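Local structure of N-acetylmuramoyl-L-alanine amidase amiD (Escherichia coli, 3D2Y) at residues T99-E104 with K135-R140; A129-A134 with A172-G177. The protein cleaves the amide link between N-acetylmuramoyl groups and L-amino acids in cell-wall glycopeptides, using one bound zinc ion. All blocks are in the same frame, centred on the assembly; numbering follows the deposited sequence.

Both contacts are made by helix 124-141, one on each of two sides. In interaction 1 its Ile137 rests on the central strand 100-105; in interaction 2 its Ile131 and Ala134 receive the chain leaving helix 168-173. The contact centres lie about 10 Å apart, and the two meet directly: Lys135 NZ comes within 3.2 Å of Gln174 O, while Ile138 CD1 packs on Ile176 CG2 at 3.7 Å. Interaction 1 is the one near the catalytic zinc centre. Its strand carries the proton acceptor Glu104, which packs against the bound peptide, and the side chain of Ile103 is about 6 Å from that of the zinc ligand His35. Interaction 2 lies away from the catalytic site.

Interaction 1: T99-E104 with K135-R140; sequences TSIGIE and KDIIAR
Ile137 points from helix 124-141 toward the strand and touches both Ile101 and Ile103 with separate methyl groups. Ile137 CB is still well back from the strand, 4.9 Å from Ile101 CD1. From there the side chain forks. The short branch, Ile137 CG2, stands 3.7 Å from Ile101 CD1, the two side chains crossing at a slant. On the long branch, CG1 serves as a spacer and carries CD1 out to the strand side chains. That last methyl, Ile137 CD1, meets Ile103 CD1 tip to tip at 3.9 Å and also comes 4.2 Å from Ile101 CG2. The first torsion of Ile137 (-62°) aims the two branches: CG1 is anti to the carbonyl carbon and CG2 anti to the backbone N, which sends CG2 to the CD1 methyl of Ile101 and the long branch mainly to Ile103. Ile101 and Ile103 extend their long branches in the same manner, and their CD1 methyls are what reach the helix. The contact is wholly apolar and buried, with the backbones well apart: the nearest CA atoms, those of Ile101 and Ile137, are 8.5 Å from each other. Two residues apart on the strand, Ile101 and Ile103 turn the same face of the sheet to the helix, whereas the catalytic Glu104 projects from the other face. This is helix-on-sheet packing in the core of the amidase domain, whose PGRP-type fold has a mixed central sheet. Strand 100-105 runs between the parallel strands 31-36 and 57-59; Leu32 and Tyr57 from these flank the isoleucines, and Tyr57 touches Ile137 as well. Leu130 and Leu133, earlier on helix 124-141, continue the packing along Ile103, and at the far end Arg140 forms a salt bridge with Glu78.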
ATOM      1  N   THR A  99       9.309   8.338  -2.715  1.00  2.34           N
ATOM      2  CA  THR A  99       9.022   7.587  -3.922  1.00  2.00           C
ATOM      3  C   THR A  99       7.575   7.106  -4.061  1.00  2.00           C
ATOM      4  O   THR A  99       7.306   6.250  -4.898  1.00  4.81           O
ATOM      5  CB  THR A  99      10.004   6.361  -4.062  1.00  4.92           C
ATOM      6  OG1 THR A  99       9.825   5.455  -2.950  1.00  2.44           O
ATOM      7  CG2 THR A  99      11.496   6.856  -4.106  1.00  3.15           C
ATOM      8  N   SER A 100       6.650   7.639  -3.270  1.00  2.00           N
ATOM      9  CA  SER A 100       5.296   7.127  -3.346  1.00  2.00           C
ATOM     10  C   SER A 100       4.284   8.199  -3.588  1.00  3.16           C
ATOM     11  O   SER A 100       4.544   9.399  -3.383  1.00  2.34           O
ATOM     12  CB  SER A 100       4.940   6.366  -2.073  1.00  2.00           C
ATOM     13  OG  SER A 100       4.750   7.259  -0.960  1.00  2.32           O
ATOM     14  N   ILE A 101       3.136   7.746  -4.067  1.00  2.85           N
ATOM     15  CA  ILE A 101       1.901   8.542  -4.042  1.00  2.23           C
ATOM     16  C   ILE A 101       1.015   7.997  -2.932  1.00  2.00           C
ATOM     17  O   ILE A 101       0.958   6.809  -2.732  1.00  5.32           O
ATOM     18  CB  ILE A 101       1.231   8.481  -5.420  1.00  3.89           C
ATOM     19  CG1 ILE A 101       2.028   9.393  -6.353  1.00  2.54           C
ATOM     20  CG2 ILE A 101      -0.216   8.951  -5.341  1.00  5.19           C
ATOM     21  CD1 ILE A 101       1.629   9.368  -7.756  1.00  5.38           C
ATOM     22  N   GLY A 102       0.357   8.892  -2.182  1.00  4.38           N
ATOM     23  CA  GLY A 102      -0.444   8.481  -1.027  1.00  3.91           C
ATOM     24  C   GLY A 102      -1.879   8.829  -1.332  1.00  4.78           C
ATOM     25  O   GLY A 102      -2.174   9.943  -1.759  1.00  5.08           O
ATOM     26  N   ILE A 103      -2.744   7.835  -1.208  1.00  3.34           N
ATOM     27  CA  ILE A 103      -4.198   8.029  -1.314  1.00  4.60           C
ATOM     28  C   ILE A 103      -4.845   7.786   0.025  1.00  6.18           C
ATOM     29  O   ILE A 103      -4.739   6.675   0.589  1.00  5.02           O
ATOM     30  CB  ILE A 103      -4.830   7.135  -2.399  1.00  2.80           C
ATOM     31  CG1 ILE A 103      -4.256   7.531  -3.765  1.00  5.24           C
ATOM     32  CG2 ILE A 103      -6.379   7.301  -2.410  1.00  9.78           C
ATOM     33  CD1 ILE A 103      -4.617   6.569  -4.843  1.00  4.77           C
ATOM     34  N   GLU A 104      -5.568   8.797   0.504  1.00  4.22           N
ATOM     35  CA  GLU A 104      -6.336   8.688   1.750  1.00  2.70           C
ATOM     36  C   GLU A 104      -7.828   8.494   1.432  1.00  7.14           C
ATOM     37  O   GLU A 104      -8.412   9.224   0.611  1.00  3.19           O
ATOM     38  CB  GLU A 104      -6.146   9.947   2.597  1.00  6.83           C
ATOM     39  CG  GLU A 104      -4.772  10.041   3.283  1.00  7.59           C
ATOM     40  CD  GLU A 104      -4.854   9.661   4.727  1.00  8.85           C
ATOM     41  OE1 GLU A 104      -5.868   9.988   5.352  1.00 15.00           O
ATOM     42  OE2 GLU A 104      -3.911   9.084   5.271  1.00 11.98           O
ATOM     43  N   LYS A 135      -5.708   3.010 -11.367  1.00  8.56           N
ATOM     44  CA  LYS A 135      -5.298   2.536 -12.690  1.00  8.07           C
ATOM     45  C   LYS A 135      -4.484   3.607 -13.427  1.00  8.89           C
ATOM     46  O   LYS A 135      -3.463   3.307 -14.040  1.00  9.67           O
ATOM     47  CB  LYS A 135      -6.512   2.082 -13.529  1.00 11.03           C
ATOM     48  CG  LYS A 135      -7.114   0.773 -13.004  1.00 10.63           C
ATOM     49  CD  LYS A 135      -8.329   0.321 -13.782  1.00 14.34           C
ATOM     50  CE  LYS A 135      -7.956  -0.789 -14.743  1.00 18.88           C
ATOM     51  NZ  LYS A 135      -9.114  -1.756 -14.944  1.00 23.03           N
ATOM     52  N   ASP A 136      -4.925   4.860 -13.350  1.00  5.87           N
ATOM     53  CA  ASP A 136      -4.258   5.923 -14.059  1.00  9.92           C
ATOM     54  C   ASP A 136      -2.877   6.115 -13.467  1.00  6.87           C
ATOM     55  O   ASP A 136      -1.878   6.224 -14.205  1.00  7.07           O
ATOM     56  CB  ASP A 136      -5.027   7.236 -13.997  1.00  6.99           C
ATOM     57  CG  ASP A 136      -6.216   7.286 -14.962  1.00 12.50           C
ATOM     58  OD1 ASP A 136      -6.413   6.384 -15.832  1.00 14.01           O
ATOM     59  OD2 ASP A 136      -6.962   8.264 -14.830  1.00  9.57           O
ATOM     60  N   ILE A 137      -2.808   6.107 -12.150  1.00  6.98           N
ATOM     61  CA  ILE A 137      -1.527   6.293 -11.455  1.00  4.98           C
ATOM     62  C   ILE A 137      -0.528   5.197 -11.781  1.00  8.51           C
ATOM     63  O   ILE A 137       0.636   5.483 -12.159  1.00  6.80           O
ATOM     64  CB  ILE A 137      -1.718   6.455  -9.912  1.00  3.31           C
ATOM     65  CG1 ILE A 137      -2.543   7.700  -9.634  1.00  5.93           C
ATOM     66  CG2 ILE A 137      -0.345   6.650  -9.241  1.00  4.20           C
ATOM     67  CD1 ILE A 137      -3.082   7.728  -8.200  1.00  5.58           C
ATOM     68  N   ILE A 138      -0.998   3.953 -11.672  1.00  7.50           N
ATOM     69  CA  ILE A 138      -0.218   2.761 -12.017  1.00  7.30           C
ATOM     70  C   ILE A 138       0.270   2.776 -13.486  1.00  8.07           C
ATOM     71  O   ILE A 138       1.433   2.484 -13.739  1.00  6.99           O
ATOM     72  CB  ILE A 138      -1.026   1.477 -11.688  1.00  6.92           C
ATOM     73  CG1 ILE A 138      -1.147   1.309 -10.161  1.00  7.84           C
ATOM     74  CG2 ILE A 138      -0.428   0.269 -12.408  1.00  6.93           C
ATOM     75  CD1 ILE A 138      -2.332   0.498  -9.699  1.00  6.62           C
ATOM     76  N   ALA A 139      -0.596   3.154 -14.440  1.00  4.99           N
ATOM     77  CA  ALA A 139      -0.175   3.355 -15.838  1.00  8.71           C
ATOM     78  C   ALA A 139       0.882   4.430 -16.013  1.00 10.32           C
ATOM     79  O   ALA A 139       1.871   4.239 -16.768  1.00  5.95           O
ATOM     80  CB  ALA A 139      -1.410   3.646 -16.778  1.00  8.12           C
ATOM     81  N   ARG A 140       0.658   5.572 -15.357  1.00  9.49           N
ATOM     82  CA  ARG A 140       1.500   6.747 -15.560  1.00 11.03           C
ATOM     83  C   ARG A 140       2.986   6.451 -15.238  1.00  7.70           C
ATOM     84  O   ARG A 140       3.889   6.885 -15.982  1.00  5.63           O
ATOM     85  CB  ARG A 140       0.951   7.917 -14.739  1.00 11.10           C
ATOM     86  CG  ARG A 140       1.680   9.212 -14.969  1.00 15.99           C
ATOM     87  CD  ARG A 140       0.763  10.383 -14.872  1.00 21.37           C
ATOM     88  NE  ARG A 140       0.001  10.375 -13.635  1.00 19.59           N
ATOM     89  CZ  ARG A 140      -1.325  10.368 -13.563  1.00 21.67           C
ATOM     90  NH1 ARG A 140      -2.062  10.407 -14.666  1.00 24.15           N
ATOM     91  NH2 ARG A 140      -1.916  10.349 -12.373  1.00 18.35           N
TER

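Interaction 2: A129-A134 with A172-G177; sequences ALIPLA and AQQGIG
The carboxamide of Gln174, the flat group of this contact, turns its nitrogen end to Ile131: the CG2 methyl sits 4.0 Å from NE2, raised only modestly from the amide plane. Ile131 CD1 is on that same side of the plane but displaced from the amide's centre, so Ile131 does not stack squarely on that face. The two side chains cross at about a right angle, and the aliphatic part of the glutamine does some of the packing, with Gln174 CG 4.0 Å from Ile131 CD1. A bend at chi2 (-71°) is what folds the amide back beside the isoleucine.

Gln174 belongs to a Schellman motif that ends helix 168-173. Gly175, with positive phi (83°), is its C-prime residue; Gly175 N bonds to Ala172 O and Ile176 N to Leu171 O. Ile176, just after the glycine, also touches Leu171 with its side chain, the apolar contact familiar from this motif, and extends beyond it to helix 124-141. There its CD1 methyl enters the shallow notch between Ile131 and Ala134, one turn apart, 3.9 Å from Ile131 CG2 and 3.8 Å from Ala134 CB. Alanine's lack of a longer side chain lets Ile176 come this near, and Ile176 CG2 also lies 4.0 Å from Ala134 CB. Pro132, whose nitrogen has no bond to the preceding turn, kinks the helix here. With an alanine here in place of Ile131, the methyls at CG2 and CD1 would be gone, which would probably leave the Gln174 arm free to turn and open a gap beside Ile176. At the bottom of the notch, Ile176 CD1 reaches the helix backbone itself, 3.5 Å from Ile131 O.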
ATOM      1  N   ALA A 129     -14.773   4.655  -7.148  1.00  5.20           N
ATOM      2  CA  ALA A 129     -14.058   5.907  -7.453  1.00  5.93           C
ATOM      3  C   ALA A 129     -12.551   5.687  -7.468  1.00  3.37           C
ATOM      4  O   ALA A 129     -11.819   6.209  -8.350  1.00  4.87           O
ATOM      5  CB  ALA A 129     -14.446   6.975  -6.419  1.00  4.69           C
ATOM      6  N   LEU A 130     -12.085   4.914  -6.485  1.00  4.37           N
ATOM      7  CA  LEU A 130     -10.642   4.565  -6.357  1.00  3.30           C
ATOM      8  C   LEU A 130     -10.061   3.841  -7.553  1.00  5.99           C
ATOM      9  O   LEU A 130      -8.934   4.135  -7.945  1.00  3.35           O
ATOM     10  CB  LEU A 130     -10.443   3.731  -5.102  1.00  4.64           C
ATOM     11  CG  LEU A 130      -9.033   3.230  -4.769  1.00  8.69           C
ATOM     12  CD1 LEU A 130      -8.008   4.404  -4.718  1.00  7.07           C
ATOM     13  CD2 LEU A 130      -9.067   2.388  -3.497  1.00  5.41           C
ATOM     14  N   ILE A 131     -10.799   2.878  -8.106  1.00  8.61           N
ATOM     15  CA  ILE A 131     -10.275   2.003  -9.186  1.00  9.41           C
ATOM     16  C   ILE A 131      -9.677   2.782 -10.396  1.00  8.81           C
ATOM     17  O   ILE A 131      -8.526   2.581 -10.700  1.00  6.90           O
ATOM     18  CB  ILE A 131     -11.337   0.882  -9.573  1.00  7.40           C
ATOM     19  CG1 ILE A 131     -11.462  -0.107  -8.405  1.00  8.97           C
ATOM     20  CG2 ILE A 131     -10.976   0.185 -10.942  1.00  5.90           C
ATOM     21  CD1 ILE A 131     -12.720  -1.107  -8.470  1.00  9.13           C
ATOM     22  N   PRO A 132     -10.446   3.687 -11.056  1.00  6.30           N
ATOM     23  CA  PRO A 132      -9.872   4.436 -12.201  1.00  6.16           C
ATOM     24  C   PRO A 132      -8.711   5.389 -11.847  1.00  8.40           C
ATOM     25  O   PRO A 132      -7.828   5.611 -12.673  1.00 12.66           O
ATOM     26  CB  PRO A 132     -11.073   5.185 -12.766  1.00  6.47           C
ATOM     27  CG  PRO A 132     -12.009   5.300 -11.601  1.00  7.87           C
ATOM     28  CD  PRO A 132     -11.867   4.035 -10.849  1.00  7.05           C
ATOM     29  N   LEU A 133      -8.691   5.918 -10.629  1.00 10.49           N
ATOM     30  CA  LEU A 133      -7.606   6.777 -10.191  1.00  7.40           C
ATOM     31  C   LEU A 133      -6.346   5.935  -9.974  1.00  9.90           C
ATOM     32  O   LEU A 133      -5.266   6.264 -10.479  1.00  6.99           O
ATOM     33  CB  LEU A 133      -8.008   7.525  -8.906  1.00 12.65           C
ATOM     34  CG  LEU A 133      -6.858   8.266  -8.192  1.00 10.35           C
ATOM     35  CD1 LEU A 133      -6.262   9.400  -9.079  1.00 10.17           C
ATOM     36  CD2 LEU A 133      -7.300   8.738  -6.801  1.00  6.82           C
ATOM     37  N   ALA A 134      -6.479   4.823  -9.255  1.00 10.09           N
ATOM     38  CA  ALA A 134      -5.327   3.882  -9.097  1.00  6.07           C
ATOM     39  C   ALA A 134      -4.804   3.382 -10.454  1.00  9.27           C
ATOM     40  O   ALA A 134      -3.602   3.367 -10.674  1.00  5.83           O
ATOM     41  CB  ALA A 134      -5.717   2.710  -8.196  1.00  7.58           C
ATOM     42  N   ALA A 172      -7.344  -6.440  -7.097  1.00  7.65           N
ATOM     43  CA  ALA A 172      -6.389  -7.225  -7.850  1.00  7.19           C
ATOM     44  C   ALA A 172      -7.030  -7.768  -9.113  1.00 12.15           C
ATOM     45  O   ALA A 172      -6.380  -7.879 -10.151  1.00 13.95           O
ATOM     46  CB  ALA A 172      -5.811  -8.362  -6.993  1.00 12.55           C
ATOM     47  N   GLN A 173      -8.316  -8.095  -9.016  1.00 14.70           N
ATOM     48  CA  GLN A 173      -9.093  -8.557 -10.173  1.00 17.78           C
ATOM     49  C   GLN A 173      -9.316  -7.464 -11.224  1.00 14.56           C
ATOM     50  O   GLN A 173      -9.591  -7.774 -12.390  1.00 17.80           O
ATOM     51  CB  GLN A 173     -10.404  -9.175  -9.708  1.00 19.80           C
ATOM     52  CG  GLN A 173     -10.171 -10.487  -8.953  1.00 23.10           C
ATOM     53  CD  GLN A 173     -11.386 -10.962  -8.185  1.00 25.51           C
ATOM     54  OE1 GLN A 173     -12.397 -10.265  -8.101  1.00 29.68           O
ATOM     55  NE2 GLN A 173     -11.294 -12.165  -7.624  1.00 26.91           N
ATOM     56  N   GLN A 174      -9.191  -6.207 -10.800  1.00 12.52           N
ATOM     57  CA  GLN A 174      -9.202  -5.030 -11.684  1.00 14.17           C
ATOM     58  C   GLN A 174      -7.788  -4.588 -12.167  1.00 14.35           C
ATOM     59  O   GLN A 174      -7.618  -3.523 -12.802  1.00 14.73           O
ATOM     60  CB  GLN A 174      -9.935  -3.869 -10.991  1.00 16.19           C
ATOM     61  CG  GLN A 174     -11.388  -4.150 -10.667  1.00 20.19           C
ATOM     62  CD  GLN A 174     -12.251  -4.185 -11.895  1.00 24.46           C
ATOM     63  OE1 GLN A 174     -13.005  -5.131 -12.108  1.00 24.64           O
ATOM     64  NE2 GLN A 174     -12.143  -3.150 -12.727  1.00 26.39           N
ATOM     65  N   GLY A 175      -6.783  -5.406 -11.861  1.00 10.75           N
ATOM     66  CA  GLY A 175      -5.389  -5.156 -12.256  1.00 10.11           C
ATOM     67  C   GLY A 175      -4.657  -4.207 -11.329  1.00 12.33           C
ATOM     68  O   GLY A 175      -3.610  -3.653 -11.693  1.00 11.37           O
ATOM     69  N   ILE A 176      -5.220  -4.006 -10.137  1.00 10.48           N
ATOM     70  CA  ILE A 176      -4.625  -3.142  -9.111  1.00  5.42           C
ATOM     71  C   ILE A 176      -4.085  -3.923  -7.912  1.00  9.03           C
ATOM     72  O   ILE A 176      -4.833  -4.331  -7.021  1.00  5.58           O
ATOM     73  CB  ILE A 176      -5.594  -2.077  -8.605  1.00  7.05           C
ATOM     74  CG1 ILE A 176      -6.206  -1.295  -9.794  1.00  6.27           C
ATOM     75  CG2 ILE A 176      -4.899  -1.145  -7.546  1.00  6.78           C
ATOM     76  CD1 ILE A 176      -7.434  -0.447  -9.412  1.00  2.00           C
ATOM     77  N   GLY A 177      -2.769  -4.034  -7.860  1.00  9.37           N
ATOM     78  CA  GLY A 177      -2.079  -4.714  -6.750  1.00 10.68           C
ATOM     79  C   GLY A 177      -1.863  -6.207  -6.931  1.00  7.95           C
ATOM     80  O   GLY A 177      -2.408  -6.851  -7.849  1.00  4.43           O
TER